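Local coordinates for cell division control protein Cdc48 (PDB 5E7P) that probably binds and hydrolyses ATP as a mycobacterial AAA-family ATPase of the Cdc48 type, with two nucleotide-binding modules in one chain, at residues L502-L505 and T510-R513; D303-S308 and P340-A345. All blocks are in the same frame, centred on the assembly; numbering follows the deposited sequence.

Contact 1 of 2, residues L502-L505 and T510-R513; sequences LWPL and TFSR
Phe511 lays one face of its ring on Pro504, and this is where the packing is densest. The CA of Pro504 sits 3.9 Å from the centroid of the Phe511 ring, 7° off its normal, so a CH-pi contact forms almost over the middle of the six carbons. Alongside it, Pro504 CB meets Phe511 CE2 at 4.0 Å, and the backbone N of Pro504 approaches Phe511 CZ at 3.8 Å. The carbonyl O of Trp503 adds an oblique approach to the same ring, 3.7 Å from Phe511 CE1. As a proline, Pro504 has no N-H to bond to the preceding turn, and helix 491-506 is kinked there. The two segments belong to helices 491-506 and 508-513, which follow one another closely in the chain ahead of strand 521-525 in the second P-loop module; the aromatic ring bridges the corner between them. Pro519 also packs against Pro504, and Ile516 against Phe511. Toward solvent the fit loosens. Of the Trp503 side chain only CB touches the ring, 3.9 Å from Phe511 CZ. With CG anti to the carbonyl carbon (chi1 -79°), its exposed indole leads away from helix 508-513. At the C-terminal end of that helix, exposed Arg513 forms a salt bridge with Asp509 through NH1.

Contact 2 of 2, residues D303-S308 and P340-A345; sequences DERLRS and PPEPVA
Arg305 and Leu306 of helix 302-319 pack on the loop that leads into helix 344-356 and on the beginning of that helix region, in the first AAA module, whose P-loop NTPase fold has strand 321-326 between these helices in the chain. At the beginning of the segment, Asp303 takes a hydrogen bond from Gln301 through OD2. Glu304 turns to its own helix: its OE2 accepts a hydrogen bond from Arg307 NH1 at 2.7 Å, part of a salt bridge within the helix. Arg305 makes the charged link between the two segments. Its CG stands anti to the backbone N (chi1 177°), and the chain then bends at chi2 and chi3 to bring the guanidinium to Glu342. There Arg305 NH2 meets Glu342 OE2 at 2.7 Å in a salt bridge, at the edge of the guanidinium and near its plane. The guanidinium and carboxylate planes lie only 3° apart. Beyond CG the glutamate chain is extended, and the two side chains cross at about a right angle. Arg305 is buried and Glu342 exposed, so the salt bridge runs from the interior to the surface; Leu331, Val297 and Ile348 also pack on the arginine. Next comes Leu306, the apolar half of the contact, which also touches Leu347 and Ile348, further along the helix that carries Val344. Its CB lies 4.0 Å from CG2 of Val344, while the other methyl of that valine, CG1, reaches to 4.1 Å from Arg305 NH2.

Contact 2 comes first along the chain and closes before contact 1 opens. Their centres lie 48 Å apart and their nearest atoms about 33 Å, with no touch between them. Each belongs to a different P-loop module: contact 2 joins helices 302-319 and 344-356 beside the sheet containing strands 321-326 and 361-366, whereas contact 1 joins helices 491-506 and 508-513, just ahead of strand 521-525 of the second sheet. The two contacts share no helix, strand or sheet. Both lie away from the bound ADP sites. Each ties together neighbouring elements within its own ATPase module, and neither bridges the two modules.

Contact 1 of 2, residues L502-L505 and T510-R513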
loop_
_atom_site.group_PDB
_atom_site.type_symbol
_atom_site.label_atom_id
_atom_site.label_comp_id
_atom_site.label_asym_id
_atom_site.label_seq_id
_atom_site.Cartn_x
_atom_site.Cartn_y
_atom_site.Cartn_z
ATOM N N LEU A 502 17.066 -5.610 10.797
ATOM C CA LEU A 502 17.587 -4.969 9.590
ATOM C C LEU A 502 19.038 -5.339 9.275
ATOM O O LEU A 502 19.356 -5.697 8.143
ATOM C CB LEU A 502 17.429 -3.450 9.663
ATOM C CG LEU A 502 15.988 -2.949 9.567
ATOM C CD1 LEU A 502 15.956 -1.438 9.377
ATOM C CD2 LEU A 502 15.248 -3.654 8.442
ATOM N N TRP A 503 19.909 -5.246 10.275
ATOM C CA TRP A 503 21.325 -5.564 10.091
ATOM C C TRP A 503 21.601 -6.956 9.495
ATOM O O TRP A 503 22.352 -7.061 8.527
ATOM C CB TRP A 503 22.110 -5.367 11.395
ATOM C CG TRP A 503 22.441 -3.943 11.699
ATOM C CD1 TRP A 503 22.055 -2.840 10.993
ATOM C CD2 TRP A 503 23.237 -3.464 12.789
ATOM N NE1 TRP A 503 22.558 -1.703 11.580
ATOM C CE2 TRP A 503 23.290 -2.060 12.683
ATOM C CE3 TRP A 503 23.907 -4.089 13.847
ATOM C CZ2 TRP A 503 23.986 -1.269 13.594
ATOM C CZ3 TRP A 503 24.600 -3.303 14.748
ATOM C CH2 TRP A 503 24.631 -1.908 14.618
ATOM N N PRO A 504 21.006 -8.027 10.064
ATOM C CA PRO A 504 21.296 -9.337 9.468
ATOM C C PRO A 504 20.764 -9.510 8.044
ATOM O O PRO A 504 21.436 -10.140 7.225
ATOM C CB PRO A 504 20.607 -10.321 10.424
ATOM C CG PRO A 504 19.600 -9.513 11.154
ATOM C CD PRO A 504 20.201 -8.158 11.293
ATOM N N LEU A 505 19.588 -8.964 7.753
ATOM C CA LEU A 505 19.001 -9.090 6.420
ATOM C C LEU A 505 19.738 -8.244 5.384
ATOM O O LEU A 505 19.894 -8.651 4.232
ATOM C CB LEU A 505 17.520 -8.714 6.445
ATOM C CG LEU A 505 16.623 -9.644 7.262
ATOM C CD1 LEU A 505 15.275 -9.001 7.525
ATOM C CD2 LEU A 505 16.450 -10.977 6.556
ATOM N N THR A 510 28.411 -10.933 5.580
ATOM C CA THR A 510 29.267 -10.503 6.682
ATOM C C THR A 510 28.904 -11.222 7.978
ATOM O O THR A 510 29.782 -11.647 8.725
ATOM C CB THR A 510 29.222 -8.978 6.879
ATOM O OG1 THR A 510 29.847 -8.341 5.757
ATOM C CG2 THR A 510 29.960 -8.575 8.148
ATOM N N PHE A 511 27.608 -11.380 8.226
ATOM C CA PHE A 511 27.148 -12.095 9.409
ATOM C C PHE A 511 27.564 -13.566 9.387
ATOM O O PHE A 511 27.953 -14.120 10.413
ATOM C CB PHE A 511 25.630 -11.968 9.563
ATOM C CG PHE A 511 25.200 -10.752 10.335
ATOM C CD1 PHE A 511 25.497 -9.479 9.876
ATOM C CD2 PHE A 511 24.493 -10.884 11.519
ATOM C CE1 PHE A 511 25.101 -8.359 10.587
ATOM C CE2 PHE A 511 24.092 -9.770 12.234
ATOM C CZ PHE A 511 24.395 -8.506 11.768
ATOM N N SER A 512 27.494 -14.190 8.216
ATOM C CA SER A 512 27.845 -15.601 8.098
ATOM C C SER A 512 29.348 -15.837 8.239
ATOM O O SER A 512 29.774 -16.791 8.894
ATOM C CB SER A 512 27.340 -16.181 6.774
ATOM O OG SER A 512 28.018 -15.604 5.674
ATOM N N ARG A 513 30.148 -14.967 7.632
ATOM C CA ARG A 513 31.599 -15.125 7.667
ATOM C C ARG A 513 32.184 -14.701 9.014
ATOM O O ARG A 513 33.327 -15.027 9.329
ATOM C CB ARG A 513 32.267 -14.358 6.519
ATOM C CG ARG A 513 32.284 -12.846 6.688
ATOM C CD ARG A 513 32.727 -12.143 5.411
ATOM N NE ARG A 513 34.053 -12.567 4.967
ATOM C CZ ARG A 513 34.270 -13.406 3.959
ATOM N NH1 ARG A 513 33.244 -13.912 3.287
ATOM N NH2 ARG A 513 35.511 -13.739 3.623
#

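Contact 2 of 2, residues D303-S308 and P340-A345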
loop_
_atom_site.group_PDB
_atom_site.type_symbol
_atom_site.label_atom_id
_atom_site.label_comp_id
_atom_site.label_asym_id
_atom_site.label_seq_id
_atom_site.Cartn_x
_atom_site.Cartn_y
_atom_site.Cartn_z
ATOM N N ASP A 303 -22.424 -14.486 -15.682
ATOM C CA ASP A 303 -22.395 -15.538 -16.696
ATOM C C ASP A 303 -21.413 -15.218 -17.821
ATOM O O ASP A 303 -20.798 -16.116 -18.393
ATOM C CB ASP A 303 -23.799 -15.776 -17.262
ATOM C CG ASP A 303 -24.791 -16.219 -16.198
ATOM O OD1 ASP A 303 -24.452 -17.118 -15.401
ATOM O OD2 ASP A 303 -25.906 -15.659 -16.148
ATOM N N GLU A 304 -21.271 -13.934 -18.135
ATOM C CA GLU A 304 -20.296 -13.492 -19.125
ATOM C C GLU A 304 -18.894 -13.600 -18.545
ATOM O O GLU A 304 -17.914 -13.746 -19.275
ATOM C CB GLU A 304 -20.581 -12.053 -19.553
ATOM C CG GLU A 304 -21.326 -11.937 -20.872
ATOM C CD GLU A 304 -20.476 -12.353 -22.058
ATOM O OE1 GLU A 304 -21.003 -13.041 -22.960
ATOM O OE2 GLU A 304 -19.280 -11.987 -22.088
ATOM N N ARG A 305 -18.812 -13.528 -17.222
ATOM C CA ARG A 305 -17.546 -13.656 -16.516
ATOM C C ARG A 305 -16.996 -15.069 -16.674
ATOM O O ARG A 305 -15.811 -15.260 -16.949
ATOM C CB ARG A 305 -17.734 -13.309 -15.035
ATOM C CG ARG A 305 -16.488 -13.470 -14.191
ATOM C CD ARG A 305 -16.407 -12.409 -13.103
ATOM N NE ARG A 305 -17.253 -12.681 -11.946
ATOM C CZ ARG A 305 -18.321 -11.964 -11.617
ATOM N NH1 ARG A 305 -18.688 -10.929 -12.361
ATOM N NH2 ARG A 305 -19.024 -12.283 -10.541
ATOM N N LEU A 306 -17.867 -16.059 -16.513
ATOM C CA LEU A 306 -17.469 -17.456 -16.631
ATOM C C LEU A 306 -17.020 -17.797 -18.048
ATOM O O LEU A 306 -16.046 -18.527 -18.239
ATOM C CB LEU A 306 -18.616 -18.374 -16.212
ATOM C CG LEU A 306 -18.343 -19.875 -16.300
ATOM C CD1 LEU A 306 -17.159 -20.261 -15.426
ATOM C CD2 LEU A 306 -19.586 -20.661 -15.910
ATOM N N ARG A 307 -17.735 -17.262 -19.035
ATOM C CA ARG A 307 -17.420 -17.514 -20.438
ATOM C C ARG A 307 -16.053 -16.950 -20.808
ATOM O O ARG A 307 -15.308 -17.556 -21.578
ATOM C CB ARG A 307 -18.489 -16.912 -21.353
ATOM C CG ARG A 307 -18.205 -17.107 -22.836
ATOM C CD ARG A 307 -18.663 -15.907 -23.645
ATOM N NE ARG A 307 -18.287 -14.650 -23.003
ATOM C CZ ARG A 307 -17.079 -14.098 -23.077
ATOM N NH1 ARG A 307 -16.835 -12.950 -22.454
ATOM N NH2 ARG A 307 -16.112 -14.689 -23.766
ATOM N N SER A 308 -15.735 -15.784 -20.257
ATOM C CA SER A 308 -14.461 -15.127 -20.530
ATOM C C SER A 308 -13.281 -15.962 -20.026
ATOM O O SER A 308 -12.284 -16.129 -20.729
ATOM C CB SER A 308 -14.441 -13.731 -19.902
ATOM O OG SER A 308 -13.333 -12.983 -20.365
ATOM N N PRO A 340 -19.956 -14.981 1.258
ATOM C CA PRO A 340 -18.978 -15.978 0.816
ATOM C C PRO A 340 -18.620 -15.719 -0.644
ATOM O O PRO A 340 -19.174 -14.793 -1.238
ATOM C CB PRO A 340 -19.745 -17.303 0.951
ATOM C CG PRO A 340 -20.923 -16.997 1.830
ATOM C CD PRO A 340 -21.272 -15.582 1.520
ATOM N N PRO A 341 -17.692 -16.504 -1.215
ATOM C CA PRO A 341 -17.490 -16.373 -2.660
ATOM C C PRO A 341 -18.750 -16.771 -3.425
ATOM O O PRO A 341 -19.468 -17.676 -2.995
ATOM C CB PRO A 341 -16.365 -17.370 -2.944
ATOM C CG PRO A 341 -15.620 -17.467 -1.658
ATOM C CD PRO A 341 -16.663 -17.352 -0.587
ATOM N N GLU A 342 -19.015 -16.088 -4.533
ATOM C CA GLU A 342 -20.151 -16.405 -5.394
ATOM C C GLU A 342 -20.026 -17.823 -5.950
ATOM O O GLU A 342 -18.917 -18.345 -6.074
ATOM C CB GLU A 342 -20.239 -15.398 -6.543
ATOM C CG GLU A 342 -20.602 -13.986 -6.117
ATOM C CD GLU A 342 -20.508 -12.994 -7.262
ATOM O OE1 GLU A 342 -21.391 -12.120 -7.374
ATOM O OE2 GLU A 342 -19.545 -13.089 -8.052
ATOM N N PRO A 343 -21.166 -18.452 -6.280
ATOM C CA PRO A 343 -21.174 -19.808 -6.847
ATOM C C PRO A 343 -20.356 -19.917 -8.131
ATOM O O PRO A 343 -19.813 -20.982 -8.422
ATOM C CB PRO A 343 -22.654 -20.045 -7.158
ATOM C CG PRO A 343 -23.380 -19.182 -6.191
ATOM C CD PRO A 343 -22.531 -17.954 -6.030
ATOM N N VAL A 344 -20.273 -18.827 -8.885
ATOM C CA VAL A 344 -19.529 -18.810 -10.138
ATOM C C VAL A 344 -18.033 -19.062 -9.922
ATOM O O VAL A 344 -17.344 -19.552 -10.816
ATOM C CB VAL A 344 -19.730 -17.474 -10.887
ATOM C CG1 VAL A 344 -19.041 -16.330 -10.150
ATOM C CG2 VAL A 344 -19.226 -17.572 -12.320
ATOM N N ALA A 345 -17.543 -18.747 -8.728
ATOM C CA ALA A 345 -16.127 -18.912 -8.420
ATOM C C ALA A 345 -15.721 -20.376 -8.488
ATOM O O ALA A 345 -14.600 -20.697 -8.881
ATOM C CB ALA A 345 -15.799 -18.330 -7.046
#